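Local coordinates for protein N-terminal acetyltransferase B complex subunit MDM20 (Candida albicans, PDB 5K04) that probably serves as the non-catalytic, all-helical auxiliary subunit of the NatB complex, which acetylates the N-termini of selected proteins, at residues 639-644 with 692-697; 647-652 with 667-672. All blocks are in the same frame, centred on the assembly; numbering follows the deposited sequence.

Contact 1: 639-644 with 692-697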
ATOM      1  N   TYR A 639      10.297 -23.195  34.721  1.00 49.26           N
ATOM      2  CA  TYR A 639      10.566 -21.815  34.338  1.00 44.92           C
ATOM      3  C   TYR A 639       9.290 -20.979  34.345  1.00 40.17           C
ATOM      4  O   TYR A 639       9.304 -19.819  34.774  1.00 33.61           O
ATOM      5  CB  TYR A 639      11.250 -21.767  32.974  1.00 37.05           C
ATOM      6  CG  TYR A 639      11.794 -20.388  32.647  1.00 48.49           C
ATOM      7  CD1 TYR A 639      11.006 -19.435  31.998  1.00 47.24           C
ATOM      8  CD2 TYR A 639      13.102 -20.039  32.978  1.00 47.52           C
ATOM      9  CE1 TYR A 639      11.508 -18.170  31.699  1.00 49.84           C
ATOM     10  CE2 TYR A 639      13.613 -18.783  32.685  1.00 47.95           C
ATOM     11  CZ  TYR A 639      12.816 -17.849  32.052  1.00 52.71           C
ATOM     12  OH  TYR A 639      13.328 -16.604  31.758  1.00 42.16           O
ATOM     13  N   LEU A 640       8.171 -21.554  33.884  1.00 52.98           N
ATOM     14  CA  LEU A 640       6.882 -20.865  33.987  1.00 50.35           C
ATOM     15  C   LEU A 640       6.507 -20.625  35.447  1.00 45.21           C
ATOM     16  O   LEU A 640       6.020 -19.550  35.807  1.00 33.94           O
ATOM     17  CB  LEU A 640       5.787 -21.674  33.284  1.00 42.57           C
ATOM     18  CG  LEU A 640       5.833 -21.761  31.749  1.00 43.81           C
ATOM     19  CD1 LEU A 640       5.201 -23.061  31.255  1.00 43.80           C
ATOM     20  CD2 LEU A 640       5.113 -20.581  31.111  1.00 41.68           C
ATOM     21  N   GLN A 641       6.763 -21.613  36.306  1.00 52.10           N
ATOM     22  CA  GLN A 641       6.385 -21.500  37.711  1.00 57.90           C
ATOM     23  C   GLN A 641       7.162 -20.386  38.412  1.00 53.00           C
ATOM     24  O   GLN A 641       6.595 -19.631  39.210  1.00 35.63           O
ATOM     25  CB  GLN A 641       6.609 -22.851  38.398  1.00 63.80           C
ATOM     26  CG  GLN A 641       6.279 -22.895  39.880  1.00 81.40           C
ATOM     27  CD  GLN A 641       6.033 -24.316  40.383  1.00 90.98           C
ATOM     28  OE1 GLN A 641       6.444 -25.295  39.754  1.00 89.13           O
ATOM     29  NE2 GLN A 641       5.348 -24.429  41.514  1.00 94.30           N
ATOM     30  N   LYS A 642       8.459 -20.264  38.120  1.00 49.01           N
ATOM     31  CA  LYS A 642       9.282 -19.274  38.800  1.00 48.91           C
ATOM     32  C   LYS A 642       8.916 -17.850  38.386  1.00 49.64           C
ATOM     33  O   LYS A 642       9.074 -16.917  39.181  1.00 39.05           O
ATOM     34  CB  LYS A 642      10.757 -19.549  38.507  1.00 55.65           C
ATOM     35  CG  LYS A 642      11.582 -20.003  39.699  1.00 81.05           C
ATOM     36  CD  LYS A 642      11.289 -21.448  40.131  1.00 91.99           C
ATOM     37  CE  LYS A 642      12.104 -21.833  41.377  1.00 96.42           C
ATOM     38  NZ  LYS A 642      11.739 -23.172  41.945  1.00100.33           N
ATOM     39  N   ASN A 643       8.414 -17.663  37.158  1.00 41.99           N
ATOM     40  CA  ASN A 643       8.286 -16.340  36.563  1.00 41.65           C
ATOM     41  C   ASN A 643       6.848 -15.872  36.357  1.00 42.74           C
ATOM     42  O   ASN A 643       6.642 -14.697  36.038  1.00 31.71           O
ATOM     43  CB  ASN A 643       9.037 -16.311  35.226  1.00 44.19           C
ATOM     44  CG  ASN A 643      10.562 -16.329  35.410  1.00 47.84           C
ATOM     45  OD1 ASN A 643      11.138 -15.461  36.073  1.00 40.76           O
ATOM     46  ND2 ASN A 643      11.213 -17.342  34.837  1.00 48.46           N
ATOM     47  N   LEU A 644       5.852 -16.747  36.521  1.00 44.55           N
ATOM     48  CA  LEU A 644       4.449 -16.318  36.527  1.00 42.59           C
ATOM     49  C   LEU A 644       4.117 -15.764  37.915  1.00 42.83           C
ATOM     50  O   LEU A 644       3.403 -16.360  38.728  1.00 35.10           O
ATOM     51  CB  LEU A 644       3.531 -17.463  36.131  1.00 45.31           C
ATOM     52  CG  LEU A 644       3.442 -17.746  34.632  1.00 54.50           C
ATOM     53  CD1 LEU A 644       2.252 -18.652  34.319  1.00 54.52           C
ATOM     54  CD2 LEU A 644       3.339 -16.442  33.891  1.00 50.47           C
ATOM     55  N   VAL A 692      -2.809 -21.846  36.153  1.00 54.26           N
ATOM     56  CA  VAL A 692      -4.078 -21.142  36.322  1.00 52.99           C
ATOM     57  C   VAL A 692      -4.163 -20.552  37.722  1.00 51.95           C
ATOM     58  O   VAL A 692      -4.624 -19.418  37.909  1.00 37.80           O
ATOM     59  CB  VAL A 692      -5.262 -22.083  36.021  1.00 51.36           C
ATOM     60  CG1 VAL A 692      -6.589 -21.450  36.444  1.00 38.33           C
ATOM     61  CG2 VAL A 692      -5.295 -22.434  34.540  1.00 46.55           C
ATOM     62  N   ASN A 693      -3.680 -21.296  38.723  1.00 56.92           N
ATOM     63  CA  ASN A 693      -3.685 -20.794  40.093  1.00 58.31           C
ATOM     64  C   ASN A 693      -2.723 -19.626  40.262  1.00 52.63           C
ATOM     65  O   ASN A 693      -3.033 -18.656  40.962  1.00 43.59           O
ATOM     66  CB  ASN A 693      -3.330 -21.911  41.075  1.00 56.47           C
ATOM     67  CG  ASN A 693      -4.515 -22.814  41.384  1.00 67.34           C
ATOM     68  OD1 ASN A 693      -5.680 -22.397  41.320  1.00 57.68           O
ATOM     69  ND2 ASN A 693      -4.218 -24.068  41.726  1.00 79.73           N
ATOM     70  N   LEU A 694      -1.548 -19.712  39.632  1.00 60.84           N
ATOM     71  CA  LEU A 694      -0.532 -18.679  39.796  1.00 57.14           C
ATOM     72  C   LEU A 694      -0.974 -17.343  39.213  1.00 50.60           C
ATOM     73  O   LEU A 694      -0.604 -16.287  39.741  1.00 41.98           O
ATOM     74  CB  LEU A 694       0.772 -19.123  39.142  1.00 56.82           C
ATOM     75  CG  LEU A 694       1.651 -20.088  39.928  1.00 55.16           C
ATOM     76  CD1 LEU A 694       2.930 -20.375  39.167  1.00 45.38           C
ATOM     77  CD2 LEU A 694       1.967 -19.490  41.280  1.00 54.73           C
ATOM     78  N   VAL A 695      -1.746 -17.367  38.118  1.00 50.45           N
ATOM     79  CA  VAL A 695      -2.177 -16.124  37.475  1.00 51.67           C
ATOM     80  C   VAL A 695      -3.352 -15.472  38.183  1.00 49.80           C
ATOM     81  O   VAL A 695      -3.619 -14.290  37.945  1.00 33.39           O
ATOM     82  CB  VAL A 695      -2.537 -16.356  35.996  1.00 51.64           C
ATOM     83  CG1 VAL A 695      -1.362 -17.007  35.241  1.00 46.33           C
ATOM     84  CG2 VAL A 695      -3.798 -17.186  35.868  1.00 51.10           C
ATOM     85  N   LYS A 696      -4.033 -16.206  39.073  1.00 58.58           N
ATOM     86  CA  LYS A 696      -5.197 -15.689  39.794  1.00 59.21           C
ATOM     87  C   LYS A 696      -4.975 -14.346  40.494  1.00 50.61           C
ATOM     88  O   LYS A 696      -5.847 -13.471  40.376  1.00 40.36           O
ATOM     89  CB  LYS A 696      -5.677 -16.753  40.794  1.00 70.06           C
ATOM     90  CG  LYS A 696      -6.800 -17.630  40.269  1.00 81.09           C
ATOM     91  CD  LYS A 696      -7.923 -16.758  39.712  1.00 94.02           C
ATOM     92  CE  LYS A 696      -9.078 -17.579  39.141  1.00 98.53           C
ATOM     93  NZ  LYS A 696     -10.139 -16.699  38.561  1.00 96.86           N
ATOM     94  N   PRO A 697      -3.884 -14.112  41.233  1.00 57.31           N
ATOM     95  CA  PRO A 697      -3.758 -12.842  41.965  1.00 59.63           C
ATOM     96  C   PRO A 697      -3.204 -11.678  41.152  1.00 56.21           C
ATOM     97  O   PRO A 697      -3.036 -10.588  41.716  1.00 47.30           O
ATOM     98  CB  PRO A 697      -2.800 -13.203  43.108  1.00 55.20           C
ATOM     99  CG  PRO A 697      -1.919 -14.240  42.513  1.00 52.11           C
ATOM    100  CD  PRO A 697      -2.797 -15.048  41.591  1.00 50.85           C
TER
HETATM  101  O   HOH W   1       1.725 -15.784  41.095  1.00 32.74           O

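Contact 2: 647-652 with 667-672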
ATOM      1  N   ASP A 647       6.127 -10.155  40.891  1.00 46.14           N
ATOM      2  CA  ASP A 647       7.487  -9.746  41.228  1.00 50.58           C
ATOM      3  C   ASP A 647       8.452  -9.960  40.070  1.00 45.01           C
ATOM      4  O   ASP A 647       9.451  -9.247  39.967  1.00 33.15           O
ATOM      5  CB  ASP A 647       7.964 -10.492  42.470  1.00 55.91           C
ATOM      6  CG  ASP A 647       7.372  -9.921  43.747  1.00 62.32           C
ATOM      7  OD1 ASP A 647       7.032  -8.714  43.752  1.00 63.79           O
ATOM      8  OD2 ASP A 647       7.257 -10.671  44.745  1.00 61.53           O
ATOM      9  N   LYS A 648       8.169 -10.921  39.185  1.00 48.43           N
ATOM     10  CA  LYS A 648       8.979 -11.090  37.983  1.00 44.04           C
ATOM     11  C   LYS A 648       8.428 -10.307  36.801  1.00 47.64           C
ATOM     12  O   LYS A 648       9.200  -9.800  35.976  1.00 39.53           O
ATOM     13  CB  LYS A 648       9.080 -12.571  37.604  1.00 43.16           C
ATOM     14  CG  LYS A 648       9.816 -13.435  38.623  1.00 45.97           C
ATOM     15  CD  LYS A 648      11.266 -13.002  38.753  1.00 47.40           C
ATOM     16  CE  LYS A 648      12.024 -13.871  39.735  1.00 46.54           C
ATOM     17  NZ  LYS A 648      13.479 -13.548  39.684  1.00 49.78           N
ATOM     18  N   LEU A 649       7.101 -10.217  36.693  1.00 50.12           N
ATOM     19  CA  LEU A 649       6.471  -9.625  35.520  1.00 47.05           C
ATOM     20  C   LEU A 649       6.394  -8.103  35.579  1.00 42.27           C
ATOM     21  O   LEU A 649       6.123  -7.491  34.549  1.00 31.53           O
ATOM     22  CB  LEU A 649       5.071 -10.217  35.337  1.00 47.77           C
ATOM     23  CG  LEU A 649       5.044 -11.724  35.068  1.00 49.27           C
ATOM     24  CD1 LEU A 649       3.628 -12.262  35.181  1.00 46.23           C
ATOM     25  CD2 LEU A 649       5.637 -12.055  33.700  1.00 45.99           C
ATOM     26  N   LYS A 650       6.624  -7.497  36.756  1.00 47.39           N
ATOM     27  CA  LYS A 650       6.691  -6.043  36.936  1.00 48.57           C
ATOM     28  C   LYS A 650       7.630  -5.360  35.955  1.00 40.25           C
ATOM     29  O   LYS A 650       7.497  -4.156  35.719  1.00 34.97           O
ATOM     30  CB  LYS A 650       7.194  -5.681  38.336  1.00 48.97           C
ATOM     31  CG  LYS A 650       6.194  -5.717  39.436  1.00 57.86           C
ATOM     32  CD  LYS A 650       6.839  -5.296  40.758  1.00 64.28           C
ATOM     33  CE  LYS A 650       8.144  -6.050  41.016  1.00 73.76           C
ATOM     34  NZ  LYS A 650       8.694  -5.831  42.407  1.00 79.57           N
ATOM     35  N   ILE A 651       8.614  -6.083  35.419  1.00 44.54           N
ATOM     36  CA  ILE A 651       9.538  -5.492  34.465  1.00 40.76           C
ATOM     37  C   ILE A 651       8.840  -5.064  33.195  1.00 33.95           C
ATOM     38  O   ILE A 651       9.445  -4.392  32.359  1.00 33.09           O
ATOM     39  CB  ILE A 651      10.684  -6.465  34.131  1.00 43.79           C
ATOM     40  CG1 ILE A 651      10.148  -7.752  33.500  1.00 43.48           C
ATOM     41  CG2 ILE A 651      11.488  -6.795  35.376  1.00 40.19           C
ATOM     42  CD1 ILE A 651      11.161  -8.428  32.608  1.00 46.14           C
ATOM     43  N   LEU A 652       7.585  -5.473  33.007  1.00 42.04           N
ATOM     44  CA  LEU A 652       6.788  -4.925  31.913  1.00 45.30           C
ATOM     45  C   LEU A 652       6.464  -3.453  32.147  1.00 48.30           C
ATOM     46  O   LEU A 652       6.135  -2.738  31.194  1.00 26.95           O
ATOM     47  CB  LEU A 652       5.499  -5.736  31.736  1.00 38.39           C
ATOM     48  CG  LEU A 652       4.379  -5.557  32.776  1.00 42.69           C
ATOM     49  CD1 LEU A 652       3.441  -4.367  32.469  1.00 38.71           C
ATOM     50  CD2 LEU A 652       3.574  -6.843  32.918  1.00 42.54           C
ATOM     51  N   THR A 667      -1.441  -5.542  27.856  1.00 48.98           N
ATOM     52  CA  THR A 667      -2.353  -6.185  26.915  1.00 42.90           C
ATOM     53  C   THR A 667      -1.820  -7.553  26.510  1.00 40.72           C
ATOM     54  O   THR A 667      -2.585  -8.519  26.400  1.00 31.42           O
ATOM     55  CB  THR A 667      -2.559  -5.285  25.684  1.00 36.20           C
ATOM     56  OG1 THR A 667      -3.109  -4.020  26.077  1.00 27.02           O
ATOM     57  CG2 THR A 667      -3.503  -5.904  24.701  1.00 40.76           C
ATOM     58  N   ASN A 668      -0.502  -7.665  26.337  1.00 41.21           N
ATOM     59  CA  ASN A 668       0.082  -8.942  25.946  1.00 40.41           C
ATOM     60  C   ASN A 668       0.079  -9.921  27.103  1.00 40.75           C
ATOM     61  O   ASN A 668      -0.131 -11.126  26.903  1.00 36.19           O
ATOM     62  CB  ASN A 668       1.497  -8.734  25.418  1.00 37.99           C
ATOM     63  CG  ASN A 668       1.514  -8.248  23.977  1.00 39.47           C
ATOM     64  OD1 ASN A 668       0.578  -8.502  23.205  1.00 24.89           O
ATOM     65  ND2 ASN A 668       2.585  -7.554  23.605  1.00 40.37           N
ATOM     66  N   LEU A 669       0.298  -9.418  28.322  1.00 44.79           N
ATOM     67  CA  LEU A 669       0.153 -10.261  29.502  1.00 44.10           C
ATOM     68  C   LEU A 669      -1.272 -10.791  29.631  1.00 39.53           C
ATOM     69  O   LEU A 669      -1.470 -11.974  29.937  1.00 28.97           O
ATOM     70  CB  LEU A 669       0.544  -9.498  30.771  1.00 47.73           C
ATOM     71  CG  LEU A 669       0.427 -10.382  32.028  1.00 46.49           C
ATOM     72  CD1 LEU A 669       1.376 -11.589  31.924  1.00 40.99           C
ATOM     73  CD2 LEU A 669       0.695  -9.613  33.307  1.00 39.47           C
ATOM     74  N   VAL A 670      -2.278  -9.931  29.415  1.00 45.19           N
ATOM     75  CA  VAL A 670      -3.671 -10.373  29.552  1.00 45.18           C
ATOM     76  C   VAL A 670      -3.967 -11.476  28.549  1.00 44.02           C
ATOM     77  O   VAL A 670      -4.583 -12.496  28.885  1.00 31.05           O
ATOM     78  CB  VAL A 670      -4.650  -9.190  29.377  1.00 43.12           C
ATOM     79  CG1 VAL A 670      -6.076  -9.693  29.259  1.00 46.88           C
ATOM     80  CG2 VAL A 670      -4.578  -8.235  30.533  1.00 37.71           C
ATOM     81  N   GLU A 671      -3.524 -11.278  27.296  1.00 46.19           N
ATOM     82  CA  GLU A 671      -3.739 -12.263  26.243  1.00 42.19           C
ATOM     83  C   GLU A 671      -3.049 -13.577  26.586  1.00 41.29           C
ATOM     84  O   GLU A 671      -3.618 -14.663  26.399  1.00 28.32           O
ATOM     85  CB  GLU A 671      -3.233 -11.700  24.912  1.00 38.08           C
ATOM     86  CG  GLU A 671      -3.220 -12.665  23.733  1.00 39.39           C
ATOM     87  CD  GLU A 671      -2.568 -12.059  22.473  1.00 38.70           C
ATOM     88  OE1 GLU A 671      -1.538 -11.365  22.594  1.00 26.57           O
ATOM     89  OE2 GLU A 671      -3.095 -12.291  21.360  1.00 31.46           O
ATOM     90  N   PHE A 672      -1.824 -13.490  27.113  1.00 43.67           N
ATOM     91  CA  PHE A 672      -1.087 -14.687  27.499  1.00 36.00           C
ATOM     92  C   PHE A 672      -1.832 -15.474  28.576  1.00 39.52           C
ATOM     93  O   PHE A 672      -1.849 -16.709  28.554  1.00 31.85           O
ATOM     94  CB  PHE A 672       0.314 -14.303  27.971  1.00 29.48           C
ATOM     95  CG  PHE A 672       1.068 -15.434  28.626  1.00 41.64           C
ATOM     96  CD1 PHE A 672       0.953 -15.673  30.000  1.00 46.65           C
ATOM     97  CD2 PHE A 672       1.899 -16.255  27.876  1.00 36.82           C
ATOM     98  CE1 PHE A 672       1.649 -16.707  30.604  1.00 43.25           C
ATOM     99  CE2 PHE A 672       2.597 -17.299  28.476  1.00 37.01           C
ATOM    100  CZ  PHE A 672       2.468 -17.526  29.841  1.00 38.65           C
TER

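Contact 1: 639-644 with 692-697
Leu694 meets both Gln641 and Leu644, and its alpha carbon comes within 6.4 Å of the Leu644 CA, the nearest backbone approach between the two segments. Its CD1 reaches the backbone of the last helical turn rather than another side-chain tip: with CG beside its own backbone N and opposite the carbonyl carbon (chi1 -80°), the branch is carried to Gln641, where CD1 lies 3.7 Å from Gln641 O. The same methyl also touches Leu644, with Leu694 CD1 4.2 Å from Leu644 CB. The close backbone approach itself puts Leu694 CB 3.8 Å from Leu644 O. The two backbones are further joined through a water that donates to both carbonyls, 3.0 Å from Leu644 O and 2.7 Å from Leu694 O. Leu644 is the first residue past the helix, and its psi of 70° turns its carbonyl out of the helical direction, consistent with its bond to the water.

Val695 follows with a single apolar touch, its CG1 lying 4.1 Å from Leu644 CD1. The two side chains run side by side and point the same way, into a layer where Ile673 backs Val695; Leu691, one turn before Val695, also touches Leu644. Small apolar contacts plus one bridging water thus join helices 630-643 and 686-695 at their C-terminal ends, in the all-alpha C-terminal region of the subunit.

Contact 2: 647-652 with 667-672
Leu649 and Leu669 mark the closest backbone approach, with their CA atoms 8.7 Å apart, a spacing bridged by side chains alone. Both ends of the Leu669 fork are used. Its CD1 meets Leu649 CD1 at 4.0 Å, while the other methyl, Leu669 CD2, meets Leu652 CD2 at the same 4.0 Å. In each pair the side chains cross at about a right angle, so the contact is made between branch ends and not along their lengths. With CG anti to the backbone N (chi1 -179°), Leu669 extends its fork toward both leucines. The partner leucines are presented together by a short 3-10 turn, whose Leu652 N to Leu649 O bond is 2.9 Å and sets residues three apart on one face. Here the short helix 646-649 and the 3-10 turn after it lie against the long helix 661-682, within an all-alpha fold. Phe702 of helix 698-703 touches both Leu652 and Leu669, and Phe698 touches Leu649, extending the apolar cluster. On the outward side of the turn, Lys650 NZ and Asp647 OD1 form a salt bridge at 3.6 Å.

Overall arrangement
The four segments come along the chain as 639-644, 647-652, 667-672 and 692-697, so contact 2 pairs the inner two and contact 1 the outer two. Helix 630-643 is followed, after a short break, by helix 646-649, and helix 661-682 likewise by helix 686-695; each contact therefore takes one helix from each successive pair. Their centres lie about 11 Å apart on the same side of the chain's centre, contact 1 being the more peripheral. They meet directly where Leu644 CD2 packs on Phe672 CE1 at 3.7 Å, which makes the two apolar patches continuous. Together they join four helices that follow one another in the chain, in the C-terminal region of this largely helical subunit.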